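Local atomic coordinates of GCN5-related N-acetyltransferase (Anabaena variabilis, PDB entry 2OZG), a protein that probably transfers acetyl groups from acetyl-coenzyme A to amino groups, perhaps those of aminoglycosides, as a member of the GNAT acetyltransferase family. Residues Gln220-Trp234 against Ile249-Ser263. Residues are numbered along the deposited sequence; the frame is centred on the assembly and turned at random.
With COA (coenzyme A), chain C.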
loop_
_atom_site.group_PDB
_atom_site.type_symbol
_atom_site.label_atom_id
_atom_site.label_comp_id
_atom_site.label_asym_id
_atom_site.label_seq_id
_atom_site.Cartn_x
_atom_site.Cartn_y
_atom_site.Cartn_z
ATOM N N GLN A 220 14.427 6.157 19.231
ATOM C CA GLN A 220 14.685 5.614 17.921
ATOM C C GLN A 220 13.998 4.277 17.924
ATOM O O GLN A 220 13.953 3.623 18.961
ATOM C CB GLN A 220 16.171 5.301 17.742
ATOM C CG GLN A 220 17.137 6.383 18.083
ATOM C CD GLN A 220 18.536 5.932 17.743
ATOM O OE1 GLN A 220 19.023 4.886 18.243
ATOM N NE2 GLN A 220 19.173 6.669 16.865
ATOM N N GLU A 221 13.607 3.807 16.753
ATOM C CA GLU A 221 13.023 2.479 16.640
ATOM C C GLU A 221 13.110 2.023 15.222
ATOM O O GLU A 221 13.271 2.832 14.322
ATOM C CB GLU A 221 11.550 2.471 17.085
ATOM C CG GLU A 221 10.701 3.535 16.425
ATOM C CD GLU A 221 9.242 3.523 16.906
ATOM O OE1 GLU A 221 8.632 2.440 16.854
ATOM O OE2 GLU A 221 8.729 4.595 17.328
ATOM N N ARG A 222 12.986 0.708 15.039
ATOM C CA ARG A 222 12.910 0.086 13.728
ATOM C C ARG A 222 11.485 -0.399 13.554
ATOM O O ARG A 222 10.960 -1.077 14.434
ATOM C CB ARG A 222 13.823 -1.109 13.621
ATOM C CG ARG A 222 15.253 -0.707 13.660
ATOM C CD ARG A 222 16.166 -1.875 13.246
ATOM N NE ARG A 222 17.541 -1.401 13.240
ATOM C CZ ARG A 222 18.084 -0.673 12.269
ATOM N NH1 ARG A 222 17.398 -0.362 11.171
ATOM N NH2 ARG A 222 19.327 -0.254 12.382
ATOM N N THR A 223 10.871 -0.051 12.427
ATOM C CA THR A 223 9.491 -0.447 12.128
ATOM C C THR A 223 9.489 -1.334 10.886
ATOM O O THR A 223 10.561 -1.794 10.455
ATOM C CB THR A 223 8.621 0.806 11.897
ATOM O OG1 THR A 223 8.898 1.368 10.604
ATOM C CG2 THR A 223 8.875 1.848 13.014
ATOM N N ARG A 224 8.297 -1.608 10.342
ATOM C CA ARG A 224 8.155 -2.378 9.082
ATOM C C ARG A 224 8.675 -1.501 7.947
ATOM O O ARG A 224 9.419 -1.960 7.100
ATOM C CB ARG A 224 6.693 -2.755 8.812
ATOM N N ASP A 225 8.305 -0.220 7.987
ATOM C CA ASP A 225 8.723 0.771 6.989
ATOM C C ASP A 225 10.235 1.042 6.982
ATOM O O ASP A 225 10.799 1.405 5.930
ATOM C CB ASP A 225 7.980 2.109 7.211
ATOM C CG ASP A 225 6.451 1.999 6.997
ATOM O OD1 ASP A 225 5.985 1.000 6.389
ATOM O OD2 ASP A 225 5.720 2.929 7.431
ATOM N N GLY A 226 10.892 0.857 8.130
ATOM C CA GLY A 226 12.322 1.178 8.263
ATOM C C GLY A 226 12.643 1.775 9.627
ATOM O O GLY A 226 11.995 1.470 10.618
ATOM N N SER A 227 13.656 2.619 9.693
ATOM C CA SER A 227 14.055 3.161 10.972
ATOM C C SER A 227 13.640 4.614 11.139
ATOM O O SER A 227 13.593 5.411 10.217
ATOM C CB SER A 227 15.541 2.990 11.213
ATOM O OG SER A 227 16.256 3.708 10.250
ATOM N N ILE A 228 13.334 4.950 12.362
ATOM C CA ILE A 228 12.837 6.292 12.641
ATOM C C ILE A 228 13.364 6.814 13.962
ATOM O O ILE A 228 13.508 6.079 14.937
ATOM C CB ILE A 228 11.308 6.259 12.651
ATOM C CG1 ILE A 228 10.721 7.619 12.831
ATOM C CG2 ILE A 228 10.775 5.344 13.793
ATOM C CD1 ILE A 228 9.252 7.687 12.297
ATOM N N LEU A 229 13.692 8.093 13.949
ATOM C CA LEU A 229 14.140 8.765 15.118
ATOM C C LEU A 229 13.057 9.760 15.403
ATOM O O LEU A 229 12.747 10.628 14.566
ATOM C CB LEU A 229 15.485 9.420 14.852
ATOM C CG LEU A 229 16.142 10.143 16.032
ATOM C CD1 LEU A 229 17.679 10.153 15.869
ATOM C CD2 LEU A 229 15.623 11.522 16.285
ATOM N N ARG A 230 12.444 9.641 16.565
ATOM C CA ARG A 230 11.303 10.535 16.898
ATOM C C ARG A 230 11.746 11.549 17.941
ATOM O O ARG A 230 12.004 11.178 19.093
ATOM C CB ARG A 230 10.136 9.712 17.429
ATOM C CG ARG A 230 9.705 8.529 16.547
ATOM C CD ARG A 230 8.490 7.805 17.166
ATOM N NE ARG A 230 8.117 6.596 16.430
ATOM C CZ ARG A 230 7.252 6.580 15.413
ATOM N NH1 ARG A 230 6.740 7.691 14.946
ATOM N NH2 ARG A 230 6.957 5.442 14.801
ATOM N N ILE A 231 11.859 12.825 17.546
ATOM C CA ILE A 231 12.230 13.874 18.452
ATOM C C ILE A 231 10.978 14.288 19.237
ATOM O O ILE A 231 10.031 14.811 18.668
ATOM C CB ILE A 231 12.837 15.074 17.709
ATOM C CG1 ILE A 231 14.148 14.680 16.999
ATOM C CG2 ILE A 231 13.108 16.208 18.671
ATOM C CD1 ILE A 231 14.719 15.738 16.048
ATOM N N ARG A 232 10.977 14.094 20.555
ATOM C CA ARG A 232 9.785 14.453 21.351
ATOM C C ARG A 232 9.850 15.830 21.948
ATOM O O ARG A 232 8.812 16.390 22.256
ATOM C CB ARG A 232 9.484 13.439 22.431
ATOM C CG ARG A 232 10.650 13.066 23.275
ATOM C CD ARG A 232 10.321 12.010 24.362
ATOM N NE ARG A 232 9.879 10.726 23.833
ATOM C CZ ARG A 232 9.449 9.723 24.610
ATOM N NH1 ARG A 232 9.397 9.859 25.932
ATOM N NH2 ARG A 232 9.071 8.596 24.088
ATOM N N ASP A 233 11.039 16.406 22.099
ATOM C CA ASP A 233 11.132 17.767 22.602
ATOM C C ASP A 233 12.479 18.293 22.138
ATOM O O ASP A 233 13.414 17.538 21.971
ATOM C CB ASP A 233 11.039 17.778 24.140
ATOM C CG ASP A 233 10.853 19.159 24.722
ATOM O OD1 ASP A 233 10.387 20.075 23.983
ATOM O OD2 ASP A 233 11.125 19.300 25.958
ATOM N N TRP A 234 12.540 19.582 21.851
ATOM C CA TRP A 234 13.783 20.192 21.447
ATOM C C TRP A 234 13.692 21.658 21.822
ATOM O O TRP A 234 12.580 22.208 21.913
ATOM C CB TRP A 234 14.043 20.026 19.933
ATOM C CG TRP A 234 12.872 20.578 19.060
ATOM C CD1 TRP A 234 11.819 19.875 18.627
ATOM C CD2 TRP A 234 12.682 21.918 18.581
ATOM N NE1 TRP A 234 10.998 20.663 17.911
ATOM C CE2 TRP A 234 11.489 21.937 17.897
ATOM C CE3 TRP A 234 13.381 23.109 18.731
ATOM C CZ2 TRP A 234 10.987 23.083 17.319
ATOM C CZ3 TRP A 234 12.896 24.229 18.191
ATOM C CH2 TRP A 234 11.686 24.237 17.495
ATOM N N ILE A 249 21.388 15.619 13.529
ATOM C CA ILE A 249 20.391 14.797 12.904
ATOM C C ILE A 249 20.860 14.276 11.548
ATOM O O ILE A 249 20.671 13.106 11.271
ATOM C CB ILE A 249 19.106 15.578 12.759
ATOM C CG1 ILE A 249 18.572 15.923 14.144
ATOM C CG2 ILE A 249 18.081 14.790 12.021
ATOM C CD1 ILE A 249 17.439 16.949 14.079
ATOM N N ALA A 250 21.462 15.137 10.720
ATOM C CA ALA A 250 21.991 14.724 9.388
ATOM C C ALA A 250 23.008 13.634 9.597
ATOM O O ALA A 250 23.153 12.739 8.773
ATOM C CB ALA A 250 22.667 15.881 8.679
ATOM N N ASN A 251 23.697 13.669 10.747
ATOM C CA ASN A 251 24.695 12.657 11.019
ATOM C C ASN A 251 24.157 11.284 11.429
ATOM O O ASN A 251 24.912 10.389 11.687
ATOM C CB ASN A 251 25.806 13.205 11.953
ATOM C CG ASN A 251 26.804 14.052 11.208
ATOM O OD1 ASN A 251 27.041 13.836 10.025
ATOM N ND2 ASN A 251 27.381 15.013 11.878
ATOM N N HIS A 252 22.846 11.132 11.462
ATOM C CA HIS A 252 22.208 9.835 11.719
ATOM C C HIS A 252 21.782 9.117 10.414
ATOM O O HIS A 252 21.225 8.017 10.469
ATOM C CB HIS A 252 20.940 10.001 12.558
ATOM C CG HIS A 252 21.196 10.216 14.016
ATOM N ND1 HIS A 252 21.610 11.421 14.522
ATOM C CD2 HIS A 252 21.099 9.374 15.071
ATOM C CE1 HIS A 252 21.748 11.315 15.836
ATOM N NE2 HIS A 252 21.439 10.085 16.194
ATOM N N ARG A 253 22.157 9.676 9.285
ATOM C CA ARG A 253 21.692 9.215 7.991
ATOM C C ARG A 253 22.070 7.803 7.638
ATOM O O ARG A 253 21.359 7.147 6.905
ATOM C CB ARG A 253 22.140 10.145 6.896
ATOM C CG ARG A 253 23.581 10.095 6.541
ATOM C CD ARG A 253 23.924 11.260 5.627
ATOM N NE ARG A 253 25.376 11.345 5.392
ATOM C CZ ARG A 253 26.262 12.012 6.143
ATOM N NH1 ARG A 253 25.907 12.720 7.225
ATOM N NH2 ARG A 253 27.544 11.984 5.796
ATOM N N SER A 254 23.174 7.302 8.157
ATOM C CA SER A 254 23.489 5.931 7.807
ATOM C C SER A 254 22.702 4.920 8.629
ATOM O O SER A 254 22.655 3.769 8.201
ATOM C CB SER A 254 24.953 5.648 7.972
ATOM O OG SER A 254 25.296 5.729 9.358
ATOM N N GLN A 255 22.206 5.364 9.816
ATOM C CA GLN A 255 21.474 4.524 10.795
ATOM C C GLN A 255 19.952 4.702 10.833
ATOM O O GLN A 255 19.237 3.823 11.308
ATOM C CB GLN A 255 22.028 4.650 12.276
ATOM C CG GLN A 255 22.149 6.041 13.021
ATOM C CD GLN A 255 21.887 5.981 14.596
ATOM O OE1 GLN A 255 20.882 5.393 15.071
ATOM N NE2 GLN A 255 22.765 6.643 15.387
ATOM N N ILE A 256 19.486 5.848 10.359
ATOM C CA ILE A 256 18.085 6.272 10.486
ATOM C C ILE A 256 17.533 6.726 9.134
ATOM O O ILE A 256 18.023 7.647 8.580
ATOM C CB ILE A 256 18.015 7.448 11.443
ATOM C CG1 ILE A 256 18.482 7.054 12.858
ATOM C CG2 ILE A 256 16.610 8.072 11.502
ATOM C CD1 ILE A 256 17.623 5.931 13.465
ATOM N N ASP A 257 16.438 6.135 8.682
ATOM C CA ASP A 257 15.796 6.530 7.417
ATOM C C ASP A 257 14.994 7.849 7.487
ATOM O O ASP A 257 15.063 8.671 6.590
ATOM C CB ASP A 257 14.802 5.444 6.996
ATOM C CG ASP A 257 15.474 4.087 6.783
ATOM O OD1 ASP A 257 16.566 4.081 6.197
ATOM O OD2 ASP A 257 14.914 3.062 7.237
ATOM N N LYS A 258 14.251 8.039 8.565
ATOM C CA LYS A 258 13.351 9.190 8.706
ATOM C C LYS A 258 13.420 9.792 10.091
ATOM O O LYS A 258 13.565 9.051 11.076
ATOM C CB LYS A 258 11.941 8.630 8.455
ATOM C CG LYS A 258 10.831 9.549 8.480
ATOM C CD LYS A 258 9.514 8.861 8.028
ATOM C CE LYS A 258 9.454 8.667 6.509
ATOM N NZ LYS A 258 8.069 8.299 6.061
ATOM N N VAL A 259 13.297 11.119 10.167
ATOM C CA VAL A 259 13.258 11.820 11.431
ATOM C C VAL A 259 11.946 12.596 11.511
ATOM O O VAL A 259 11.485 13.200 10.500
ATOM C CB VAL A 259 14.393 12.856 11.589
ATOM C CG1 VAL A 259 14.216 13.636 12.898
ATOM C CG2 VAL A 259 15.760 12.200 11.550
ATOM N N THR A 260 11.329 12.563 12.697
ATOM C CA THR A 260 10.159 13.394 12.968
ATOM C C THR A 260 10.404 14.323 14.149
ATOM O O THR A 260 11.193 14.027 15.060
ATOM C CB THR A 260 8.899 12.552 13.337
ATOM O OG1 THR A 260 9.117 11.900 14.603
ATOM C CG2 THR A 260 8.603 11.520 12.305
ATOM N N TRP A 261 9.772 15.482 14.085
ATOM C CA TRP A 261 9.791 16.433 15.191
ATOM C C TRP A 261 8.492 17.217 15.208
ATOM O O TRP A 261 7.812 17.371 14.156
ATOM C CB TRP A 261 10.994 17.380 15.096
ATOM C CG TRP A 261 10.918 18.446 14.068
ATOM C CD1 TRP A 261 10.732 19.765 14.319
ATOM C CD2 TRP A 261 11.066 18.343 12.618
ATOM N NE1 TRP A 261 10.733 20.475 13.143
ATOM C CE2 TRP A 261 10.895 19.632 12.094
ATOM C CE3 TRP A 261 11.277 17.282 11.725
ATOM C CZ2 TRP A 261 11.010 19.908 10.713
ATOM C CZ3 TRP A 261 11.346 17.545 10.385
ATOM C CH2 TRP A 261 11.215 18.829 9.893
ATOM N N LYS A 262 8.212 17.838 16.340
ATOM C CA LYS A 262 7.012 18.689 16.474
ATOM C C LYS A 262 7.431 20.155 16.414
ATOM O O LYS A 262 8.412 20.547 16.993
ATOM C CB LYS A 262 6.258 18.385 17.762
ATOM C CG LYS A 262 5.727 16.952 17.728
ATOM C CD LYS A 262 4.908 16.595 18.981
ATOM C CE LYS A 262 3.598 17.337 19.031
ATOM N NZ LYS A 262 2.907 16.876 20.268
ATOM N N SER A 263 6.689 20.919 15.640
ATOM C CA SER A 263 6.916 22.280 15.469
ATOM C C SER A 263 5.569 22.993 15.195
ATOM O O SER A 263 4.453 22.511 15.476
ATOM C CB SER A 263 7.899 22.464 14.325
ATOM O OG SER A 263 8.414 23.746 14.343
HETATM N N1A COA C . 27.206 8.285 4.611
HETATM C C2A COA C . 28.203 8.444 3.720
HETATM N N3A COA C . 29.470 8.706 4.101
HETATM C C4A COA C . 29.757 8.825 5.421
HETATM C C5A COA C . 28.757 8.680 6.378
HETATM C C6A COA C . 27.448 8.402 5.935
HETATM N N6A COA C . 26.400 8.235 6.771
HETATM N N7A COA C . 29.357 8.863 7.578
HETATM C C8A COA C . 30.674 9.112 7.368
HETATM N N9A COA C . 30.904 9.082 6.045
HETATM C C1B COA C . 32.179 9.290 5.296
HETATM C C2B COA C . 32.532 10.771 5.173
HETATM O O2B COA C . 31.892 11.404 4.040
HETATM C C3B COA C . 34.054 10.744 5.122
HETATM O O3B COA C . 34.569 10.833 3.786
HETATM P P3B COA C . 35.114 12.258 3.209
HETATM O O7A COA C . 36.481 12.411 3.855
HETATM O O8A COA C . 35.074 12.058 1.697
HETATM O O9A COA C . 34.140 13.317 3.713
HETATM C C4B COA C . 34.478 9.434 5.782
HETATM O O4B COA C . 33.295 8.639 5.928
HETATM C C5B COA C . 35.142 9.656 7.142
HETATM O O5B COA C . 34.173 10.213 8.044
HETATM P P1A COA C . 34.254 10.063 9.665
HETATM O O1A COA C . 35.474 9.254 10.039
HETATM O O2A COA C . 34.090 11.462 10.259
HETATM O O3A COA C . 32.876 9.239 9.978
HETATM P P2A COA C . 31.988 9.390 11.348
HETATM O O4A COA C . 32.990 9.458 12.503
HETATM O O5A COA C . 31.034 10.567 11.155
HETATM O O6A COA C . 31.146 7.955 11.368
HETATM C CBP COA C . 29.101 6.396 11.422
HETATM C CCP COA C . 29.741 7.770 11.718
HETATM C CDP COA C . 30.221 5.371 11.583
HETATM C CEP COA C . 28.775 6.408 9.931
HETATM C CAP COA C . 27.886 6.152 12.428
HETATM O OAP COA C . 28.228 5.246 13.532
HETATM C C9P COA C . 26.460 5.737 11.971
HETATM O O9P COA C . 25.566 6.631 11.508
HETATM N N8P COA C . 25.951 4.495 12.094
HETATM C C7P COA C . 26.445 3.186 12.526
HETATM C C6P COA C . 26.181 2.352 11.283
HETATM C C5P COA C . 27.460 2.152 10.484
HETATM O O5P COA C . 28.194 3.099 10.211
HETATM N N4P COA C . 27.732 0.906 10.069
HETATM C C3P COA C . 28.883 0.489 9.273
HETATM C C2P COA C . 28.791 -1.019 9.195
HETATM S S1P COA C . 29.145 -1.782 10.832
HETATM O O HOH W 1 18.697 1.727 9.153
HETATM O O HOH W 2 6.828 10.651 15.529
HETATM O O HOH W 3 9.350 17.283 18.901
HETATM O O HOH W 4 8.353 13.586 16.541
#
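L229 lies beside V259 on adjacent parallel strands, 227-234 and 258-263, joined through helix 239-250 in a beta-alpha-beta unit of a GNAT-type domain. It bonds the residues flanking V259: T260 N reaches L229 O at 3.0 Å, and L229 N reaches K258 O. Aliphatic residues suit the helix side: I231 CD1 meets I249 CD1 tip to tip at 3.6 Å. With CG anti to its backbone N (chi1 -178°), L229 carries CD1 over a face of H252, 3.8 Å from the ring centroid, a CH-pi contact; H252 ND1 is held by F248 O. At the strand start small, polar S227 is gripped by three hydrogen bonds besides its strand bond: its N binds D257 OD2 (2.8 Å), its OG accepts from D257 N and donates to Q255 O. Farther out, the turn A250-R253 carries R253 to coenzyme A, hydrogen-bonded also by backbone amides of the second subunit. R253 NH1 bonds A250 O and N251 OD1, steadying a guanidinium with adenine N6A over one face, 3.6 Å from R253 NE. An alanine here is likely to cost the adenine this neighbour and leave N251 OD1 without this donor. Where the strands separate, a water bridges I231 O and K262 N. W234, whose face meets the edge of W261, suits this end as ring and donor: NE1 gives its hydrogen to K262 O at 2.7 Å, with that oxygen near the indole plane.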